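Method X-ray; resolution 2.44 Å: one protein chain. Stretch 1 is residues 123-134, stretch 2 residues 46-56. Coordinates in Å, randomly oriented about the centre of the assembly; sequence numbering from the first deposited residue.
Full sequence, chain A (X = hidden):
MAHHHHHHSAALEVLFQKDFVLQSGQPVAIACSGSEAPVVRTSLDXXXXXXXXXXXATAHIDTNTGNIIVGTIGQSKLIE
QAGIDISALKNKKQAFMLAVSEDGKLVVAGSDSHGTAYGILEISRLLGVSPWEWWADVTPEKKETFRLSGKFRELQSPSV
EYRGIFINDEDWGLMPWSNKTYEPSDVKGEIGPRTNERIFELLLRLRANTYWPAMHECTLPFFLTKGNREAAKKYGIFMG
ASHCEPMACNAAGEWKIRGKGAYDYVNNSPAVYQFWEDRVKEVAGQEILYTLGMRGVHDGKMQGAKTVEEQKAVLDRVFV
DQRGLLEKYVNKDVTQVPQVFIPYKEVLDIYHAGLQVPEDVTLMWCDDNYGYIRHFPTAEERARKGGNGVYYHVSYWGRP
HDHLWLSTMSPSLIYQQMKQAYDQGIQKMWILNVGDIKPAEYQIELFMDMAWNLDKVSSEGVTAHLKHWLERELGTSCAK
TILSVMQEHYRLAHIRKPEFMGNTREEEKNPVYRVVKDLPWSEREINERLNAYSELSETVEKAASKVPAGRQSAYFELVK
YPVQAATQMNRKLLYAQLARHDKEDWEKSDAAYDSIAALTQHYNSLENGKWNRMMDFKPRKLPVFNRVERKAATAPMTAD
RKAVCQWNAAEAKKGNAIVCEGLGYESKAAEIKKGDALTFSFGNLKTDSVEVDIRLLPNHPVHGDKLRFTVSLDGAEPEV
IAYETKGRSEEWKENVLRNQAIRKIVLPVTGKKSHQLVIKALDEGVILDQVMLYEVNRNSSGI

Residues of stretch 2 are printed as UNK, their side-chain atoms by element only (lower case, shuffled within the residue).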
# COMPACT_ATOMS: atom_id res chain seq x y z
N ILE A 123 15.82 3.11 -18.94
CA ILE A 123 17.05 2.56 -19.49
C ILE A 123 17.73 1.84 -18.35
O ILE A 123 18.29 0.77 -18.55
CB ILE A 123 17.96 3.65 -20.06
CG1 ILE A 123 17.22 4.37 -21.20
CG2 ILE A 123 19.33 3.09 -20.49
CD1 ILE A 123 18.04 5.45 -21.86
N SER A 124 17.60 2.42 -17.16
CA SER A 124 18.14 1.82 -15.96
C SER A 124 17.42 0.48 -15.60
O SER A 124 18.09 -0.50 -15.24
CB SER A 124 18.16 2.87 -14.86
OG SER A 124 17.94 2.28 -13.61
N ARG A 125 16.09 0.43 -15.74
CA ARG A 125 15.33 -0.84 -15.64
C ARG A 125 15.76 -1.91 -16.67
O ARG A 125 15.86 -3.10 -16.33
CB ARG A 125 13.80 -0.61 -15.72
CG ARG A 125 13.19 -0.04 -14.44
CD ARG A 125 11.91 0.78 -14.68
NE ARG A 125 11.17 1.02 -13.43
CZ ARG A 125 10.40 0.11 -12.79
NH1 ARG A 125 10.21 -1.14 -13.25
NH2 ARG A 125 9.80 0.45 -11.66
N LEU A 126 15.99 -1.47 -17.92
CA LEU A 126 16.45 -2.30 -19.04
C LEU A 126 17.85 -2.92 -18.76
O LEU A 126 18.19 -4.01 -19.22
CB LEU A 126 16.53 -1.44 -20.31
CG LEU A 126 15.22 -1.03 -20.98
CD1 LEU A 126 15.51 -0.16 -22.16
CD2 LEU A 126 14.38 -2.22 -21.42
N LEU A 127 18.67 -2.19 -18.04
CA LEU A 127 19.96 -2.68 -17.66
C LEU A 127 19.82 -3.70 -16.51
O LEU A 127 20.83 -4.27 -16.06
CB LEU A 127 20.85 -1.51 -17.27
CG LEU A 127 21.18 -0.55 -18.40
CD1 LEU A 127 21.92 0.59 -17.78
CD2 LEU A 127 22.06 -1.20 -19.46
N GLY A 128 18.59 -3.94 -16.05
CA GLY A 128 18.36 -4.93 -15.04
C GLY A 128 18.58 -4.41 -13.63
O GLY A 128 18.85 -5.21 -12.73
N VAL A 129 18.43 -3.10 -13.43
CA VAL A 129 18.56 -2.49 -12.10
C VAL A 129 17.18 -2.38 -11.41
O VAL A 129 16.30 -1.68 -11.87
CB VAL A 129 19.27 -1.11 -12.16
CG1 VAL A 129 19.54 -0.54 -10.78
CG2 VAL A 129 20.57 -1.20 -12.96
N SER A 130 17.02 -3.12 -10.30
CA SER A 130 15.82 -3.09 -9.48
C SER A 130 15.65 -1.72 -8.78
O SER A 130 16.65 -1.10 -8.38
CB SER A 130 15.91 -4.21 -8.43
OG SER A 130 15.13 -3.98 -7.26
N PRO A 131 14.39 -1.25 -8.62
CA PRO A 131 14.09 -0.17 -7.64
C PRO A 131 14.72 -0.35 -6.25
O PRO A 131 15.03 0.65 -5.59
CB PRO A 131 12.56 -0.25 -7.50
CG PRO A 131 12.11 -0.67 -8.87
CD PRO A 131 13.19 -1.57 -9.43
N TRP A 132 14.93 -1.59 -5.83
CA TRP A 132 15.43 -1.90 -4.50
C TRP A 132 16.94 -2.24 -4.46
O TRP A 132 17.44 -2.75 -3.43
CB TRP A 132 14.60 -3.02 -3.93
CG TRP A 132 13.14 -2.77 -4.09
CD1 TRP A 132 12.35 -3.18 -5.09
CD2 TRP A 132 12.32 -1.99 -3.22
NE1 TRP A 132 11.06 -2.73 -4.91
CE2 TRP A 132 11.03 -1.98 -3.77
CE3 TRP A 132 12.56 -1.29 -2.04
CZ2 TRP A 132 9.97 -1.34 -3.16
CZ3 TRP A 132 11.52 -0.64 -1.42
CH2 TRP A 132 10.23 -0.67 -1.99
N GLU A 133 17.62 -1.98 -5.58
CA GLU A 133 19.08 -1.93 -5.71
C GLU A 133 19.76 -1.53 -4.40
O GLU A 133 20.59 -2.26 -3.85
CB GLU A 133 19.40 -0.92 -6.83
CG GLU A 133 20.84 -0.47 -6.98
CD GLU A 133 21.15 0.85 -6.31
OE1 GLU A 133 20.40 1.84 -6.50
OE2 GLU A 133 22.18 0.90 -5.61
N TRP A 134 19.38 -0.37 -3.89
CA TRP A 134 19.89 0.09 -2.63
C TRP A 134 18.98 -0.30 -1.46
O TRP A 134 19.50 -0.72 -0.41
CB TRP A 134 20.09 1.60 -2.66
CG TRP A 134 20.94 2.07 -1.49
CD1 TRP A 134 22.32 2.03 -1.38
CD2 TRP A 134 20.46 2.66 -0.27
NE1 TRP A 134 22.70 2.55 -0.17
CE2 TRP A 134 21.59 2.94 0.54
CE3 TRP A 134 19.18 2.99 0.20
CZ2 TRP A 134 21.49 3.52 1.79
CZ3 TRP A 134 19.07 3.57 1.46
CH2 TRP A 134 20.22 3.83 2.25
N UNK A 46 21.61 9.18 -11.60
CA UNK A 46 21.17 7.85 -11.22
C UNK A 46 21.48 6.84 -12.30
O UNK A 46 21.89 5.75 -11.99
c UNK A 46 19.94 6.90 -8.60
c UNK A 46 17.71 7.75 -9.43
c UNK A 46 19.67 7.82 -10.93
c UNK A 46 19.22 7.92 -9.49
N UNK A 47 21.31 7.21 -13.57
CA UNK A 47 21.62 6.29 -14.67
C UNK A 47 23.12 6.01 -14.76
O UNK A 47 23.55 4.87 -15.02
c UNK A 47 20.62 4.62 -17.30
c UNK A 47 21.06 6.77 -16.01
c UNK A 47 21.00 6.72 -18.49
c UNK A 47 21.35 5.94 -17.26
N UNK A 48 23.90 7.05 -14.55
CA UNK A 48 25.34 6.99 -14.67
C UNK A 48 25.84 6.06 -13.62
O UNK A 48 26.68 5.19 -13.90
o UNK A 48 25.37 9.25 -15.35
c UNK A 48 25.97 8.36 -14.46
N UNK A 49 25.31 6.23 -12.42
CA UNK A 49 25.57 5.30 -11.32
C UNK A 49 25.31 3.83 -11.74
O UNK A 49 26.10 2.96 -11.42
c UNK A 49 24.45 5.71 -7.70
n UNK A 49 21.34 4.94 -5.94
n UNK A 49 22.60 6.85 -5.88
c UNK A 49 22.40 5.63 -6.34
n UNK A 49 23.25 5.07 -7.21
c UNK A 49 24.73 5.72 -10.12
c UNK A 49 25.05 4.96 -8.86
N UNK A 50 24.23 3.61 -12.50
CA UNK A 50 23.83 2.28 -12.95
C UNK A 50 24.64 1.81 -14.13
O UNK A 50 24.99 0.65 -14.19
c UNK A 50 21.48 2.62 -12.05
c UNK A 50 22.32 2.23 -13.25
o UNK A 50 22.01 2.62 -10.89
o UNK A 50 20.29 2.97 -12.26
N UNK A 51 24.95 2.72 -15.06
CA UNK A 51 25.90 2.45 -16.15
C UNK A 51 27.28 1.95 -15.67
O UNK A 51 27.82 0.99 -16.23
c UNK A 51 24.95 3.84 -18.10
c UNK A 51 24.83 5.31 -18.48
c UNK A 51 26.05 3.69 -17.05
c UNK A 51 25.16 2.99 -19.34
N UNK A 52 27.83 2.61 -14.64
CA UNK A 52 29.00 2.14 -13.92
C UNK A 52 28.80 0.76 -13.27
O UNK A 52 29.64 -0.13 -13.44
c UNK A 52 29.39 3.16 -12.83
n UNK A 52 32.56 2.08 -13.70
o UNK A 52 32.07 4.25 -14.04
c UNK A 52 31.87 3.19 -13.43
c UNK A 52 30.82 3.08 -12.32
N UNK A 53 27.71 0.58 -12.51
CA UNK A 53 27.51 -0.67 -11.77
C UNK A 53 27.36 -1.84 -12.76
O UNK A 53 28.05 -2.85 -12.64
c UNK A 53 26.29 -0.59 -10.84
c UNK A 53 26.21 -1.80 -9.91
o UNK A 53 26.39 0.58 -10.03
N UNK A 54 26.50 -1.68 -13.76
CA UNK A 54 26.09 -2.82 -14.56
C UNK A 54 27.13 -3.05 -15.61
O UNK A 54 27.43 -4.20 -15.89
c UNK A 54 23.61 -2.69 -14.12
c UNK A 54 24.67 -2.62 -15.19
c UNK A 54 24.34 -3.65 -16.29
N UNK A 55 27.68 -1.98 -16.16
CA UNK A 55 28.52 -2.05 -17.35
C UNK A 55 29.97 -1.57 -17.18
O UNK A 55 30.75 -1.66 -18.11
c UNK A 55 26.73 -1.96 -19.29
c UNK A 55 27.15 -3.22 -20.03
c UNK A 55 27.88 -1.31 -18.53
c UNK A 55 26.22 -0.95 -20.29
N UNK A 56 30.35 -1.06 -16.01
CA UNK A 56 31.72 -0.53 -15.81
C UNK A 56 32.00 0.60 -16.84
O UNK A 56 33.10 0.73 -17.38
c UNK A 56 32.78 -1.64 -15.88
o UNK A 56 32.43 -2.67 -14.98

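Position 46 has four side-chain carbons, forked at the second. Its CA-to-CB bond points sideways, and the side chain touches nothing on stretch 1. It is Leu 46.

Position 47 has the same four carbons and the same fork. One terminal carbon lies 3.8 Å from Ile 123 CG2 and 3.7 Å from Ser 124 N. This is Leu 47, and that carbon is CD1. Its CA-to-CB bond points sideways, but the end of the chain comes nearer.

Position 48 has one carbon and then one oxygen, out of reach of stretch 1. It is Ser 48.

Position 49 has three carbons, a nitrogen, and a carbon carrying two more nitrogens. One end nitrogen is 3.3 Å from Glu 133 OE1. The guanidinium identifies Arg 49. That nitrogen is NH2, donating to Glu 133 OE1 as part of a salt bridge. The acceptor lies at the guanidinium edge, near its plane.

Position 50 has two carbons, the second carrying two oxygens. One oxygen is 2.8 Å from Ser 124 OG. A carboxylate this short is Asp 50. Ser 124 OG donates the hydrogen bond to its OD2.

Position 51 has four carbons, forked at the second. One end carbon is 4.3 Å from Leu 127 CD1. It is Leu 51, and that carbon is CD2.

Position 52 has three carbons, the third carrying one oxygen and one nitrogen, out of reach. It is Gln 52, exposed.

Position 53 has one carbon carrying an oxygen and a carbon, touching nothing on stretch 1. It is Thr 53. Its OG1 donates to Arg 49 O at 2.8 Å, within its own helix.

Position 54 has three carbons, forked at the first. One end carbon lies 3.6 Å from Leu 127 O, the other 3.6 Å from Val 129 CG2. It is Val 54; these are CG1 and CG2.

Position 55 has four carbons, forked at the second. One end carbon is 4.2 Å from Leu 127 CD2. It is Leu 55, and that carbon is CD1.

Position 56 has one carbon and one oxygen, far from stretch 1. It is Ser 56, the first residue past the helix, with positive phi.

The contact buries 480 Å², both sides summed. Leu 127 is its apolar centre, touching Leu 47, Leu 51, Val 54 and Leu 55. After the helix, Gly 128 takes positive phi in a Schellman motif. Val 129 then points toward stretch 2 and packs on Val 54 and Asp 50. Two polar links join the packing: buried Ser 124 to Asp 50, and more exposed Glu 133 to Arg 49.

Stretch 2 (46-56) LLSRDLQTVLS
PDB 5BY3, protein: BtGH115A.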